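Local coordinates for HTH marR-type domain-containing protein (Streptococcus agalactiae serotype III, PDB 7DVR) that senses heme, which it binds, and as a MarR-type helix-turn-helix protein probably binds DNA to regulate transcription, at residues A[36-41]-A[48-53]. Numbering follows the deposited sequence. Where two conformers were deposited one is given.
Sequences GHLVMH and KDMSIK
Met50 sends its thioether across to helix 34-44, where its terminal methyl overlaps the near corner of the His41 side chain. Met50 was deposited in two conformers, so the distances and the bend described here belong to the given one, and the exact place of its methyl is less certain than that of the helix atoms. In this conformer Met50 CE lies 3.4 Å from His41 CD2, a value too dependent on the chosen copy to be evidence of tight packing. The same methyl is 3.7 Å from His41 CB. It therefore meets the carbon side of the imidazole, reaching the ring obliquely. The shape of the methionine explains the reach: chi1 and chi2 are both extended, carrying the sulfur straight out from the strand, and a bend at chi3 (-66°) then turns the methyl to His41. Leu38, one helical turn earlier, meets both the sulfur and the methyl. Its CD2 is 3.9 Å from Met50 SD and 4.0 Å from Met50 CE, near-equal values that place this methyl alongside the S-CE bond, and the two side chains run roughly perpendicular. No hydrogen bond crosses the contact, and the backbones stay well apart, the nearest CA atoms being those of His41 and Met50, 8.8 Å apart, so side chains alone bridge the gap. In the winged helix-turn-helix fold of MarR proteins, this joins helix 34-44 to the short edge strand 50-51, which hydrogen-bonds through Met50 and Leu93 to strand 91-95 of the wing, while Ser51, next to Met50, N-caps helix 52-59 and Asp54 OD2 bonds back to Ser51 N, completing a capping box. Leu38 also packs on Ala55 and Leu59 of that helix and on Leu69 and Met73 of helix 63-75, while Met50 touches Ile58; both are buried. His41 is partly exposed, and its ring meets that of His45 with the planes inclined at about 60°.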
loop_
_atom_site.group_PDB
_atom_site.type_symbol
_atom_site.label_atom_id
_atom_site.label_comp_id
_atom_site.label_asym_id
_atom_site.label_seq_id
_atom_site.Cartn_x
_atom_site.Cartn_y
_atom_site.Cartn_z
ATOM N N GLY A 36 -18.216 -11.520 4.828
ATOM C CA GLY A 36 -18.331 -11.202 6.260
ATOM C C GLY A 36 -19.385 -10.167 6.519
ATOM O O GLY A 36 -20.148 -10.298 7.479
ATOM N N HIS A 37 -19.358 -9.114 5.742
ATOM C CA HIS A 37 -20.212 -7.945 6.016
ATOM C C HIS A 37 -21.663 -8.400 5.964
ATOM O O HIS A 37 -22.435 -8.050 6.852
ATOM C CB HIS A 37 -19.899 -6.821 5.036
ATOM C CG HIS A 37 -20.560 -5.538 5.445
ATOM N ND1 HIS A 37 -20.037 -4.734 6.427
ATOM C CD2 HIS A 37 -21.695 -4.935 5.066
ATOM C CE1 HIS A 37 -20.803 -3.690 6.635
ATOM N NE2 HIS A 37 -21.831 -3.783 5.810
ATOM N N LEU A 38 -22.006 -9.125 4.917
ATOM C CA LEU A 38 -23.403 -9.581 4.689
ATOM C C LEU A 38 -23.777 -10.649 5.743
ATOM O O LEU A 38 -24.883 -10.702 6.173
ATOM C CB LEU A 38 -23.551 -10.150 3.272
ATOM C CG LEU A 38 -23.526 -9.131 2.123
ATOM C CD1 LEU A 38 -23.947 -9.732 0.784
ATOM C CD2 LEU A 38 -24.354 -7.896 2.428
ATOM N N VAL A 39 -22.867 -11.505 6.188
ATOM C CA VAL A 39 -23.201 -12.602 7.129
ATOM C C VAL A 39 -23.496 -11.958 8.456
ATOM O O VAL A 39 -24.463 -12.308 9.101
ATOM C CB VAL A 39 -21.988 -13.565 7.288
ATOM C CG1 VAL A 39 -21.986 -14.362 8.592
ATOM C CG2 VAL A 39 -21.878 -14.450 6.065
ATOM N N MET A 40 -22.672 -10.999 8.824
ATOM C CA MET A 40 -22.874 -10.334 10.118
ATOM C C MET A 40 -24.163 -9.487 10.061
ATOM O O MET A 40 -24.837 -9.310 11.110
ATOM C CB MET A 40 -21.688 -9.442 10.425
ATOM C CG MET A 40 -20.398 -10.162 10.545
ATOM S SD MET A 40 -20.576 -11.575 11.663
ATOM C CE MET A 40 -20.848 -10.761 13.236
ATOM N N HIS A 41 -24.507 -8.948 8.885
ATOM C CA HIS A 41 -25.777 -8.198 8.718
ATOM C C HIS A 41 -26.964 -9.139 8.927
ATOM O O HIS A 41 -27.817 -8.849 9.827
ATOM C CB HIS A 41 -25.859 -7.469 7.395
ATOM C CG HIS A 41 -26.918 -6.404 7.414
ATOM N ND1 HIS A 41 -26.636 -5.095 7.796
ATOM C CD2 HIS A 41 -28.243 -6.440 7.143
ATOM C CE1 HIS A 41 -27.743 -4.361 7.753
ATOM N NE2 HIS A 41 -28.754 -5.154 7.338
ATOM N N LYS A 48 -35.435 -9.126 10.169
ATOM C CA LYS A 48 -35.529 -8.541 8.816
ATOM C C LYS A 48 -35.063 -9.515 7.773
ATOM O O LYS A 48 -34.559 -10.561 8.087
ATOM C CB LYS A 48 -34.703 -7.264 8.699
ATOM C CG LYS A 48 -35.235 -6.191 9.625
ATOM C CD LYS A 48 -34.280 -5.068 9.936
ATOM C CE LYS A 48 -34.901 -4.121 10.944
ATOM N NZ LYS A 48 -34.052 -2.928 11.195
ATOM N N ASP A 49 -35.254 -9.122 6.532
ATOM C CA ASP A 49 -34.793 -9.977 5.427
ATOM C C ASP A 49 -33.880 -9.154 4.541
ATOM O O ASP A 49 -33.931 -7.950 4.546
ATOM C CB ASP A 49 -35.977 -10.559 4.675
ATOM C CG ASP A 49 -36.680 -11.644 5.464
ATOM O OD1 ASP A 49 -36.116 -12.779 5.609
ATOM O OD2 ASP A 49 -37.770 -11.329 5.992
ATOM N N MET A 50 -33.160 -9.858 3.710
ATOM C CA MET A 50 -32.181 -9.272 2.789
ATOM C C MET A 50 -32.366 -9.927 1.429
ATOM O O MET A 50 -32.139 -11.078 1.317
ATOM C CB MET A 50 -30.753 -9.460 3.308
ATOM C CG MET A 50 -29.662 -9.027 2.316
ATOM S SD MET A 50 -27.860 -9.567 2.958
ATOM C CE MET A 50 -27.836 -8.475 4.405
ATOM N N SER A 51 -32.746 -9.129 0.458
ATOM C CA SER A 51 -32.825 -9.602 -0.941
ATOM C C SER A 51 -31.440 -9.336 -1.573
ATOM O O SER A 51 -30.601 -8.562 -1.029
ATOM C CB SER A 51 -33.980 -9.026 -1.669
ATOM O OG SER A 51 -33.876 -7.613 -1.651
ATOM N N ILE A 52 -31.275 -9.796 -2.802
ATOM C CA ILE A 52 -30.042 -9.444 -3.543
ATOM C C ILE A 52 -30.016 -7.940 -3.764
ATOM O O ILE A 52 -28.985 -7.327 -3.573
ATOM C CB ILE A 52 -29.931 -10.287 -4.807
ATOM C CG1 ILE A 52 -29.819 -11.763 -4.397
ATOM C CG2 ILE A 52 -28.730 -9.837 -5.600
ATOM C CD1 ILE A 52 -30.018 -12.750 -5.496
ATOM N N LYS A 53 -31.167 -7.359 -4.058
ATOM C CA LYS A 53 -31.265 -5.905 -4.177
ATOM C C LYS A 53 -30.824 -5.270 -2.864
ATOM O O LYS A 53 -30.175 -4.274 -2.924
ATOM C CB LYS A 53 -32.714 -5.504 -4.482
ATOM C CG LYS A 53 -32.975 -4.041 -4.221
ATOM C CD LYS A 53 -34.169 -3.502 -5.033
ATOM C CE LYS A 53 -34.446 -2.031 -4.785
ATOM N NZ LYS A 53 -35.273 -1.814 -3.576
#